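Local coordinates for nitrate regulatory protein (Klebsiella oxytoca, PDB 4AKK) that senses nitrate and nitrite and, in response, binds the terminator in the nasF operon leader RNA so that transcription reads through, at residues Gly209-Arg220 with Leu262-Pro271; Gln245-Cys253 with Gln292-Asp303. One frame throughout, in Å; residues are numbered along the deposited sequence.

Followed from the N terminus, the chain first reaches 209-220, where helix 180-212 ends and helix 217-240 begins. Helix 243-252 comes next and supplies 245-253; then helix 257-267 with its exit loop brings 262-271 back against the first turn, so that contact 1 closes a loop of 41 intervening, mostly helical residues. Contact 2 closes when the chain arrives at 292-303 on helix 277-312. The segments alternate, so the two closures cross rather than nest, interlocking consecutive helices of the NIT nitrate-sensing region. Contact 1 fastens an inter-helix turn, contact 2 pairs two helices side by side; their centres lie 30 Å apart, with nearest atoms about 9 Å apart.

Contact 1 of 2, residues Gly209-Arg220 with Leu262-Pro271; sequences GFARGQFSDELR and LRRVACTRQP. With EDO (1,2-ethanediol), chain D.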
loop_
_atom_site.group_PDB
_atom_site.type_symbol
_atom_site.label_atom_id
_atom_site.label_comp_id
_atom_site.label_asym_id
_atom_site.label_seq_id
_atom_site.Cartn_x
_atom_site.Cartn_y
_atom_site.Cartn_z
ATOM N N GLY A 209 -22.557 -17.399 17.488
ATOM C CA GLY A 209 -22.033 -18.704 17.838
ATOM C C GLY A 209 -22.479 -19.181 19.211
ATOM O O GLY A 209 -22.872 -20.334 19.375
ATOM N N PHE A 210 -22.405 -18.300 20.205
ATOM C CA PHE A 210 -22.783 -18.678 21.563
ATOM C C PHE A 210 -24.295 -18.838 21.698
ATOM O O PHE A 210 -24.774 -19.626 22.507
ATOM C CB PHE A 210 -22.249 -17.671 22.594
ATOM C CG PHE A 210 -20.753 -17.748 22.803
ATOM C CD1 PHE A 210 -20.160 -18.918 23.260
ATOM C CD2 PHE A 210 -19.942 -16.646 22.551
ATOM C CE1 PHE A 210 -18.780 -18.989 23.455
ATOM C CE2 PHE A 210 -18.570 -16.708 22.751
ATOM C CZ PHE A 210 -17.986 -17.883 23.195
ATOM N N ALA A 211 -25.048 -18.087 20.907
ATOM C CA ALA A 211 -26.492 -18.209 20.941
ATOM C C ALA A 211 -26.932 -19.555 20.354
ATOM O O ALA A 211 -27.896 -20.165 20.832
ATOM C CB ALA A 211 -27.149 -17.053 20.213
ATOM N N ARG A 212 -26.218 -20.020 19.330
ATOM C CA ARG A 212 -26.512 -21.304 18.697
ATOM C C ARG A 212 -26.056 -22.475 19.550
ATOM O O ARG A 212 -26.566 -23.579 19.411
ATOM C CB ARG A 212 -25.792 -21.421 17.348
ATOM C CG ARG A 212 -26.346 -20.551 16.248
ATOM C CD ARG A 212 -25.419 -20.554 15.032
ATOM N NE ARG A 212 -26.025 -19.841 13.912
ATOM C CZ ARG A 212 -25.397 -19.533 12.785
ATOM N NH1 ARG A 212 -24.124 -19.864 12.620
ATOM N NH2 ARG A 212 -26.049 -18.887 11.822
ATOM N N GLY A 213 -25.068 -22.241 20.404
ATOM C CA GLY A 213 -24.451 -23.327 21.141
ATOM C C GLY A 213 -23.412 -24.053 20.297
ATOM O O GLY A 213 -22.940 -25.133 20.667
ATOM N N GLN A 214 -23.051 -23.459 19.162
ATOM C CA GLN A 214 -22.002 -24.018 18.307
ATOM C C GLN A 214 -21.401 -22.999 17.348
ATOM O O GLN A 214 -22.097 -22.125 16.825
ATOM C CB GLN A 214 -22.526 -25.214 17.510
ATOM C CG GLN A 214 -23.879 -24.972 16.860
ATOM C CD GLN A 214 -24.228 -26.025 15.823
ATOM O OE1 GLN A 214 -23.384 -26.836 15.436
ATOM N NE2 GLN A 214 -25.476 -26.014 15.365
ATOM N N PHE A 215 -20.097 -23.128 17.132
ATOM C CA PHE A 215 -19.388 -22.396 16.092
ATOM C C PHE A 215 -19.020 -23.360 14.962
ATOM O O PHE A 215 -18.213 -24.264 15.156
ATOM C CB PHE A 215 -18.110 -21.753 16.659
ATOM C CG PHE A 215 -18.368 -20.581 17.577
ATOM C CD1 PHE A 215 -18.762 -20.781 18.897
ATOM C CD2 PHE A 215 -18.218 -19.280 17.119
ATOM C CE1 PHE A 215 -19.009 -19.701 19.749
ATOM C CE2 PHE A 215 -18.462 -18.198 17.950
ATOM C CZ PHE A 215 -18.861 -18.409 19.278
ATOM N N SER A 216 -19.608 -23.177 13.786
ATOM C CA SER A 216 -19.176 -23.945 12.621
ATOM C C SER A 216 -17.730 -23.583 12.317
ATOM O O SER A 216 -17.227 -22.578 12.820
ATOM C CB SER A 216 -20.059 -23.657 11.410
ATOM O OG SER A 216 -20.094 -22.274 11.124
ATOM N N ASP A 217 -17.057 -24.414 11.524
ATOM C CA ASP A 217 -15.701 -24.106 11.075
ATOM C C ASP A 217 -15.693 -22.763 10.351
ATOM O O ASP A 217 -14.738 -21.999 10.440
ATOM C CB ASP A 217 -15.159 -25.216 10.171
ATOM C CG ASP A 217 -14.814 -26.488 10.944
ATOM O OD1 ASP A 217 -15.057 -26.531 12.169
ATOM O OD2 ASP A 217 -14.297 -27.444 10.329
ATOM N N GLU A 218 -16.791 -22.483 9.667
ATOM C CA GLU A 218 -16.988 -21.237 8.937
ATOM C C GLU A 218 -17.073 -20.011 9.859
ATOM O O GLU A 218 -16.315 -19.055 9.712
ATOM C CB GLU A 218 -18.277 -21.357 8.114
ATOM C CG GLU A 218 -18.708 -20.082 7.426
ATOM C CD GLU A 218 -17.746 -19.672 6.343
ATOM O OE1 GLU A 218 -17.286 -20.570 5.607
ATOM O OE2 GLU A 218 -17.449 -18.464 6.222
ATOM N N LEU A 219 -18.015 -20.047 10.799
ATOM C CA LEU A 219 -18.209 -18.957 11.754
ATOM C C LEU A 219 -16.938 -18.723 12.560
ATOM O O LEU A 219 -16.517 -17.584 12.767
ATOM C CB LEU A 219 -19.398 -19.256 12.681
ATOM C CG LEU A 219 -19.804 -18.155 13.663
ATOM C CD1 LEU A 219 -20.158 -16.879 12.917
ATOM C CD2 LEU A 219 -20.977 -18.607 14.554
ATOM N N ARG A 220 -16.314 -19.809 12.992
ATOM C CA ARG A 220 -15.053 -19.710 13.695
ATOM C C ARG A 220 -13.946 -19.004 12.883
ATOM O O ARG A 220 -13.160 -18.222 13.433
ATOM C CB ARG A 220 -14.593 -21.097 14.166
ATOM C CG ARG A 220 -13.194 -21.067 14.789
ATOM C CD ARG A 220 -12.779 -22.420 15.346
ATOM N NE ARG A 220 -12.406 -23.356 14.298
ATOM C CZ ARG A 220 -11.899 -24.565 14.524
ATOM N NH1 ARG A 220 -11.720 -24.988 15.769
ATOM N NH2 ARG A 220 -11.580 -25.356 13.506
ATOM N N LEU A 262 -13.441 -16.387 26.647
ATOM C CA LEU A 262 -14.538 -16.742 25.751
ATOM C C LEU A 262 -14.046 -16.921 24.304
ATOM O O LEU A 262 -14.571 -17.744 23.568
ATOM C CB LEU A 262 -15.668 -15.710 25.847
ATOM C CG LEU A 262 -16.429 -15.739 27.189
ATOM C CD1 LEU A 262 -17.416 -14.579 27.332
ATOM C CD2 LEU A 262 -17.143 -17.061 27.335
ATOM N N ARG A 263 -13.026 -16.166 23.906
ATOM C CA ARG A 263 -12.460 -16.340 22.569
ATOM C C ARG A 263 -11.879 -17.745 22.453
ATOM O O ARG A 263 -12.099 -18.449 21.465
ATOM C CB ARG A 263 -11.376 -15.300 22.291
ATOM C CG ARG A 263 -11.874 -13.887 21.982
ATOM C CD ARG A 263 -10.661 -12.967 21.878
ATOM N NE ARG A 263 -10.975 -11.634 21.379
ATOM C CZ ARG A 263 -10.075 -10.663 21.245
ATOM N NH1 ARG A 263 -8.806 -10.878 21.574
ATOM N NH2 ARG A 263 -10.439 -9.471 20.784
ATOM N N ARG A 264 -11.151 -18.154 23.482
ATOM C CA ARG A 264 -10.526 -19.467 23.487
ATOM C C ARG A 264 -11.562 -20.581 23.441
ATOM O O ARG A 264 -11.376 -21.591 22.752
ATOM C CB ARG A 264 -9.608 -19.634 24.696
ATOM C CG ARG A 264 -8.992 -21.012 24.758
ATOM C CD ARG A 264 -7.934 -21.131 25.841
ATOM N NE ARG A 264 -7.707 -22.535 26.173
ATOM C CZ ARG A 264 -7.161 -23.424 25.347
ATOM N NH1 ARG A 264 -6.776 -23.059 24.129
ATOM N NH2 ARG A 264 -7.003 -24.683 25.739
ATOM N N VAL A 265 -12.663 -20.396 24.163
ATOM C CA VAL A 265 -13.754 -21.369 24.115
ATOM C C VAL A 265 -14.328 -21.492 22.699
ATOM O O VAL A 265 -14.464 -22.591 22.159
ATOM C CB VAL A 265 -14.896 -21.012 25.113
ATOM C CG1 VAL A 265 -16.129 -21.861 24.845
ATOM C CG2 VAL A 265 -14.425 -21.175 26.558
ATOM N N ALA A 266 -14.678 -20.354 22.110
ATOM C CA ALA A 266 -15.259 -20.340 20.776
ATOM C C ALA A 266 -14.345 -21.019 19.751
ATOM O O ALA A 266 -14.824 -21.667 18.815
ATOM C CB ALA A 266 -15.575 -18.910 20.347
ATOM N N CYS A 267 -13.034 -20.887 19.931
ATOM C CA CYS A 267 -12.094 -21.458 18.967
ATOM C C CYS A 267 -11.744 -22.917 19.235
ATOM O O CYS A 267 -11.223 -23.608 18.359
ATOM C CB CYS A 267 -10.825 -20.613 18.882
ATOM S SG CYS A 267 -11.100 -19.034 18.046
ATOM N N THR A 268 -12.039 -23.386 20.440
ATOM C CA THR A 268 -11.654 -24.732 20.840
ATOM C C THR A 268 -12.851 -25.669 20.958
ATOM O O THR A 268 -13.223 -26.345 20.000
ATOM C CB THR A 268 -10.913 -24.715 22.187
ATOM O OG1 THR A 268 -9.759 -23.871 22.085
ATOM C CG2 THR A 268 -10.478 -26.124 22.574
ATOM N N ARG A 269 -13.460 -25.688 22.137
ATOM C CA ARG A 269 -14.487 -26.675 22.447
ATOM C C ARG A 269 -15.897 -26.155 22.232
ATOM O O ARG A 269 -16.104 -24.981 21.915
ATOM C CB ARG A 269 -14.335 -27.170 23.886
ATOM C CG ARG A 269 -14.145 -26.067 24.909
ATOM C CD ARG A 269 -14.147 -26.641 26.317
ATOM N NE ARG A 269 -13.951 -25.614 27.337
ATOM C CZ ARG A 269 -14.933 -24.903 27.883
ATOM N NH1 ARG A 269 -16.194 -25.102 27.501
ATOM N NH2 ARG A 269 -14.651 -23.990 28.809
ATOM N N GLN A 270 -16.869 -27.040 22.410
ATOM C CA GLN A 270 -18.259 -26.665 22.224
ATOM C C GLN A 270 -18.669 -25.726 23.348
ATOM O O GLN A 270 -18.312 -25.941 24.508
ATOM C CB GLN A 270 -19.157 -27.903 22.170
ATOM C CG GLN A 270 -20.524 -27.640 21.554
ATOM C CD GLN A 270 -21.046 -28.820 20.753
ATOM O OE1 GLN A 270 -20.862 -29.976 21.137
ATOM N NE2 GLN A 270 -21.700 -28.531 19.629
ATOM N N PRO A 271 -19.396 -24.658 23.001
ATOM C CA PRO A 271 -19.880 -23.722 24.017
ATOM C C PRO A 271 -21.017 -24.341 24.849
ATOM O O PRO A 271 -21.646 -25.300 24.407
ATOM C CB PRO A 271 -20.377 -22.531 23.189
ATOM C CG PRO A 271 -20.687 -23.079 21.852
ATOM C CD PRO A 271 -19.807 -24.281 21.635
HETATM C C1 EDO D . -14.914 -26.533 16.273
HETATM O O1 EDO D . -15.023 -25.640 17.392
HETATM C C2 EDO D . -14.718 -25.731 14.991
HETATM O O2 EDO D . -15.944 -25.115 14.583
HETATM O O HOH W 1 -23.810 -26.183 23.164
#
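The ring of Phe215 is sandwiched: Ala266 CB sits over one face in a CH-pi contact, 3.6 Å from the ring centroid and displaced toward the rim, while Gly209 CA lies over the centre of the other. CG of Pro271 approaches its edge. Phe210 stands against this sandwich, with CE1 of Phe215 over one of its own faces and CD1 turned to the edge of the Phe215 ring. Around the rim of Phe210 come Pro271 CB, 3.6 Å from Phe210 CD1, then Val265 CG1 and the carbonyl oxygen of Leu262. With CG anti to the carbonyl carbon (chi1 -72°), Phe210 reaches helix 257-267, and Trp282 of helix 277-312 also meets its ring.

The motif is a short connection between two consecutive helices of the all-helical NIT region, packed against the C-terminal end of helix 257-267. Gly213, the first residue past the helix, has positive phi; Ser216 is the N-cap of the next, its OG accepting from Leu219 N at 3.1 Å. Pro271 CG presses on the turn 3.3 Å from Gly213 O, and one water donates to both Gly213 O and Pro271 O.

On the far side of the turn, Arg220 NH1 donates to Cys267 O at 3.0 Å, the bond bent to 142° and the oxygen tilted from the guanidinium plane. One guanidinium face carries C2 of a 1,2-ethanediol, probably from the crystallisation liquor, whose O1 donates to Thr268 O. Arg220 also forms a salt bridge with Glu386 and a cation-pi contact with Trp389, linking this corner of the sensor to the ANTAR region.

Contact 2 of 2, residues Gln245-Cys253 with Gln292-Asp303; sequences QTALFAEQC and QLRGVEELLIVD
Val296 sets its CG2 methyl into the middle of the contact, 3.8 Å from both Leu248 CD2 and Cys253 SG. Leu248 passes alongside Val296, the two pointing in opposing senses; Leu299 lies beside Leu248, though the modelled spacing there is doubtful. Next to them Phe249 and Leu293 run side by side, Leu293 CD2 lying at the ring edge 3.8 Å from Phe249 CE1. Leu300 CD2 rests against the amide of Gln245, 3.4 Å from Gln245 CD.

Polar side chains close both ends of this apolar strip. At one, Gln245 NE2 donates to the anti lone pair of Asp303 OD2 at 3.0 Å; the extended chain of Gln245 carries the amide that far. A water accepts from the same NE2 and donates to Leu300 O. At the other end, Gln292 folds back at chi2 (-60°) and gives NE2 to Gln252 O, at 2.9 Å and nearly straight, 176°. A second water donates to Gln252 OE1 and Gln292 O.

The segments 245-252 and 292-303 run antiparallel, their axes approaching to 9.8 Å with an angle of 168° between their directions, as neighbours in a helical bundle. Farther out, Gln242 N holds Gln245 OE1, Phe237 of helix 217-240 meets the Phe249 ring edge-to-face, and Arg185 of helix 180-212 touches Gln245 and Asp303.

Gln252 O, near the C-terminal end of its helix, thus gains a side-chain donor from across the contact, and Gln245 spends its NE2 on two acceptors, which implies a pairing fixed by directional bonds at its ends and by apolar packing between.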
loop_
_atom_site.group_PDB
_atom_site.type_symbol
_atom_site.label_atom_id
_atom_site.label_comp_id
_atom_site.label_asym_id
_atom_site.label_seq_id
_atom_site.Cartn_x
_atom_site.Cartn_y
_atom_site.Cartn_z
ATOM N N GLN A 245 -2.700 10.349 23.570
ATOM C CA GLN A 245 -3.788 9.549 23.020
ATOM C C GLN A 245 -3.532 8.050 23.197
ATOM O O GLN A 245 -4.432 7.298 23.560
ATOM C CB GLN A 245 -4.022 9.906 21.553
ATOM C CG GLN A 245 -4.667 11.276 21.374
ATOM C CD GLN A 245 -4.607 11.756 19.944
ATOM O OE1 GLN A 245 -3.764 11.305 19.169
ATOM N NE2 GLN A 245 -5.497 12.681 19.583
ATOM N N THR A 246 -2.297 7.622 22.965
ATOM C CA THR A 246 -1.929 6.232 23.199
ATOM C C THR A 246 -1.951 5.918 24.696
ATOM O O THR A 246 -2.265 4.799 25.108
ATOM C CB THR A 246 -0.551 5.900 22.590
ATOM O OG1 THR A 246 0.469 6.670 23.244
ATOM C CG2 THR A 246 -0.542 6.221 21.098
ATOM N N ALA A 247 -1.628 6.921 25.508
ATOM C CA ALA A 247 -1.689 6.782 26.958
ATOM C C ALA A 247 -3.121 6.494 27.405
ATOM O O ALA A 247 -3.383 5.515 28.108
ATOM C CB ALA A 247 -1.166 8.043 27.634
ATOM N N LEU A 248 -4.045 7.356 26.990
ATOM C CA LEU A 248 -5.451 7.188 27.344
ATOM C C LEU A 248 -5.972 5.815 26.933
ATOM O O LEU A 248 -6.742 5.189 27.661
ATOM C CB LEU A 248 -6.305 8.275 26.689
ATOM C CG LEU A 248 -7.790 8.133 27.005
ATOM C CD1 LEU A 248 -8.023 8.425 28.478
ATOM C CD2 LEU A 248 -8.626 9.049 26.129
ATOM N N PHE A 249 -5.548 5.364 25.755
ATOM C CA PHE A 249 -5.937 4.072 25.199
ATOM C C PHE A 249 -5.407 2.932 26.063
ATOM O O PHE A 249 -6.113 1.969 26.342
ATOM C CB PHE A 249 -5.386 3.954 23.767
ATOM C CG PHE A 249 -5.709 2.651 23.075
ATOM C CD1 PHE A 249 -7.026 2.285 22.826
ATOM C CD2 PHE A 249 -4.692 1.817 22.628
ATOM C CE1 PHE A 249 -7.324 1.097 22.167
ATOM C CE2 PHE A 249 -4.975 0.632 21.971
ATOM C CZ PHE A 249 -6.301 0.266 21.739
ATOM N N ALA A 250 -4.154 3.041 26.482
ATOM C CA ALA A 250 -3.520 1.971 27.239
ATOM C C ALA A 250 -4.173 1.828 28.604
ATOM O O ALA A 250 -4.266 0.727 29.147
ATOM C CB ALA A 250 -2.028 2.237 27.384
ATOM N N GLU A 251 -4.629 2.953 29.146
ATOM C CA GLU A 251 -5.261 2.973 30.461
ATOM C C GLU A 251 -6.753 2.615 30.404
ATOM O O GLU A 251 -7.235 1.822 31.213
ATOM C CB GLU A 251 -5.061 4.344 31.120
ATOM C CG GLU A 251 -3.592 4.777 31.228
ATOM C CD GLU A 251 -3.417 6.196 31.770
ATOM O OE1 GLU A 251 -4.165 7.104 31.339
ATOM O OE2 GLU A 251 -2.524 6.406 32.622
ATOM N N GLN A 252 -7.472 3.191 29.442
ATOM C CA GLN A 252 -8.927 3.023 29.344
ATOM C C GLN A 252 -9.386 1.726 28.668
ATOM O O GLN A 252 -10.489 1.252 28.918
ATOM C CB GLN A 252 -9.557 4.210 28.607
ATOM C CG GLN A 252 -9.484 5.530 29.348
ATOM C CD GLN A 252 -10.560 5.661 30.409
ATOM O OE1 GLN A 252 -11.746 5.795 30.095
ATOM N NE2 GLN A 252 -10.150 5.632 31.675
ATOM N N CYS A 253 -8.555 1.157 27.806
ATOM C CA CYS A 253 -9.001 0.039 26.981
ATOM C C CYS A 253 -8.158 -1.207 27.170
ATOM O O CYS A 253 -7.796 -1.870 26.202
ATOM C CB CYS A 253 -8.999 0.441 25.513
ATOM S SG CYS A 253 -9.972 1.912 25.162
ATOM N N GLN A 292 -15.765 1.676 26.018
ATOM C CA GLN A 292 -14.436 2.182 26.372
ATOM C C GLN A 292 -13.700 2.704 25.134
ATOM O O GLN A 292 -13.084 3.772 25.178
ATOM C CB GLN A 292 -13.601 1.109 27.081
ATOM C CG GLN A 292 -14.139 0.723 28.446
ATOM C CD GLN A 292 -14.198 1.913 29.396
ATOM O OE1 GLN A 292 -15.276 2.407 29.730
ATOM N NE2 GLN A 292 -13.032 2.392 29.813
ATOM N N LEU A 293 -13.763 1.957 24.029
ATOM C CA LEU A 293 -13.123 2.407 22.799
ATOM C C LEU A 293 -13.751 3.722 22.341
ATOM O O LEU A 293 -13.051 4.626 21.894
ATOM C CB LEU A 293 -13.244 1.352 21.696
ATOM C CG LEU A 293 -12.469 0.047 21.899
ATOM C CD1 LEU A 293 -13.001 -1.028 20.964
ATOM C CD2 LEU A 293 -10.965 0.242 21.700
ATOM N N ARG A 294 -15.073 3.820 22.454
ATOM C CA ARG A 294 -15.791 5.030 22.046
ATOM C C ARG A 294 -15.281 6.257 22.810
ATOM O O ARG A 294 -15.096 7.324 22.229
ATOM C CB ARG A 294 -17.307 4.860 22.237
ATOM C CG ARG A 294 -18.129 6.102 21.869
ATOM C CD ARG A 294 -17.855 6.559 20.435
ATOM N NE ARG A 294 -18.580 7.782 20.071
ATOM C CZ ARG A 294 -18.381 8.459 18.942
ATOM N NH1 ARG A 294 -17.499 8.016 18.059
ATOM N NH2 ARG A 294 -19.070 9.569 18.683
ATOM N N GLY A 295 -15.040 6.098 24.108
ATOM C CA GLY A 295 -14.515 7.186 24.923
ATOM C C GLY A 295 -13.238 7.744 24.330
ATOM O O GLY A 295 -13.093 8.954 24.144
ATOM N N VAL A 296 -12.312 6.852 24.003
ATOM C CA VAL A 296 -11.064 7.267 23.393
ATOM C C VAL A 296 -11.282 7.895 22.017
ATOM O O VAL A 296 -10.655 8.899 21.677
ATOM C CB VAL A 296 -10.077 6.097 23.281
ATOM C CG1 VAL A 296 -8.900 6.508 22.453
ATOM C CG2 VAL A 296 -9.620 5.653 24.664
ATOM N N GLU A 297 -12.176 7.307 21.229
ATOM C CA GLU A 297 -12.437 7.802 19.886
ATOM C C GLU A 297 -12.974 9.238 19.917
ATOM O O GLU A 297 -12.639 10.061 19.057
ATOM C CB GLU A 297 -13.435 6.873 19.185
ATOM C CG GLU A 297 -13.837 7.299 17.790
ATOM C CD GLU A 297 -14.943 6.412 17.211
ATOM O OE1 GLU A 297 -15.725 5.808 17.991
ATOM O OE2 GLU A 297 -15.032 6.327 15.969
ATOM N N GLU A 298 -13.821 9.533 20.899
ATOM C CA GLU A 298 -14.346 10.887 21.056
ATOM C C GLU A 298 -13.218 11.876 21.363
ATOM O O GLU A 298 -13.257 13.031 20.930
ATOM C CB GLU A 298 -15.426 10.929 22.145
ATOM C CG GLU A 298 -16.663 10.119 21.789
ATOM C CD GLU A 298 -17.762 10.219 22.828
ATOM O OE1 GLU A 298 -17.443 10.283 24.034
ATOM O OE2 GLU A 298 -18.949 10.223 22.435
ATOM N N LEU A 299 -12.203 11.418 22.087
ATOM C CA LEU A 299 -11.072 12.277 22.404
ATOM C C LEU A 299 -10.291 12.590 21.135
ATOM O O LEU A 299 -9.837 13.722 20.923
ATOM C CB LEU A 299 -10.145 11.620 23.430
ATOM C CG LEU A 299 -8.762 12.289 23.529
ATOM C CD1 LEU A 299 -8.845 13.670 24.183
ATOM C CD2 LEU A 299 -7.740 11.421 24.259
ATOM N N LEU A 300 -10.132 11.582 20.285
ATOM C CA LEU A 300 -9.353 11.770 19.069
ATOM C C LEU A 300 -9.994 12.861 18.224
ATOM O O LEU A 300 -9.310 13.709 17.663
ATOM C CB LEU A 300 -9.252 10.471 18.276
ATOM C CG LEU A 300 -8.642 9.264 18.990
ATOM C CD1 LEU A 300 -8.602 8.058 18.036
ATOM C CD2 LEU A 300 -7.244 9.607 19.519
ATOM N N ILE A 301 -11.320 12.823 18.150
ATOM C CA ILE A 301 -12.093 13.793 17.386
ATOM C C ILE A 301 -11.962 15.214 17.957
ATOM O O ILE A 301 -11.732 16.173 17.216
ATOM C CB ILE A 301 -13.560 13.357 17.335
ATOM C CG1 ILE A 301 -13.694 12.156 16.381
ATOM C CG2 ILE A 301 -14.458 14.519 16.908
ATOM C CD1 ILE A 301 -14.925 11.322 16.614
ATOM N N VAL A 302 -12.106 15.338 19.273
ATOM C CA VAL A 302 -11.886 16.614 19.947
ATOM C C VAL A 302 -10.496 17.158 19.635
ATOM O O VAL A 302 -10.347 18.317 19.233
ATOM C CB VAL A 302 -12.066 16.485 21.473
ATOM C CG1 VAL A 302 -11.558 17.744 22.193
ATOM C CG2 VAL A 302 -13.514 16.228 21.802
ATOM N N ASP A 303 -9.482 16.311 19.794
ATOM C CA ASP A 303 -8.101 16.714 19.518
ATOM C C ASP A 303 -7.892 17.115 18.070
ATOM O O ASP A 303 -7.164 18.070 17.783
ATOM C CB ASP A 303 -7.112 15.612 19.903
ATOM C CG ASP A 303 -7.028 15.412 21.399
ATOM O OD1 ASP A 303 -7.290 16.388 22.135
ATOM O OD2 ASP A 303 -6.706 14.285 21.839
HETATM O O HOH W 2 -6.606 13.646 16.859
HETATM O O HOH W 3 -12.884 5.362 27.613
#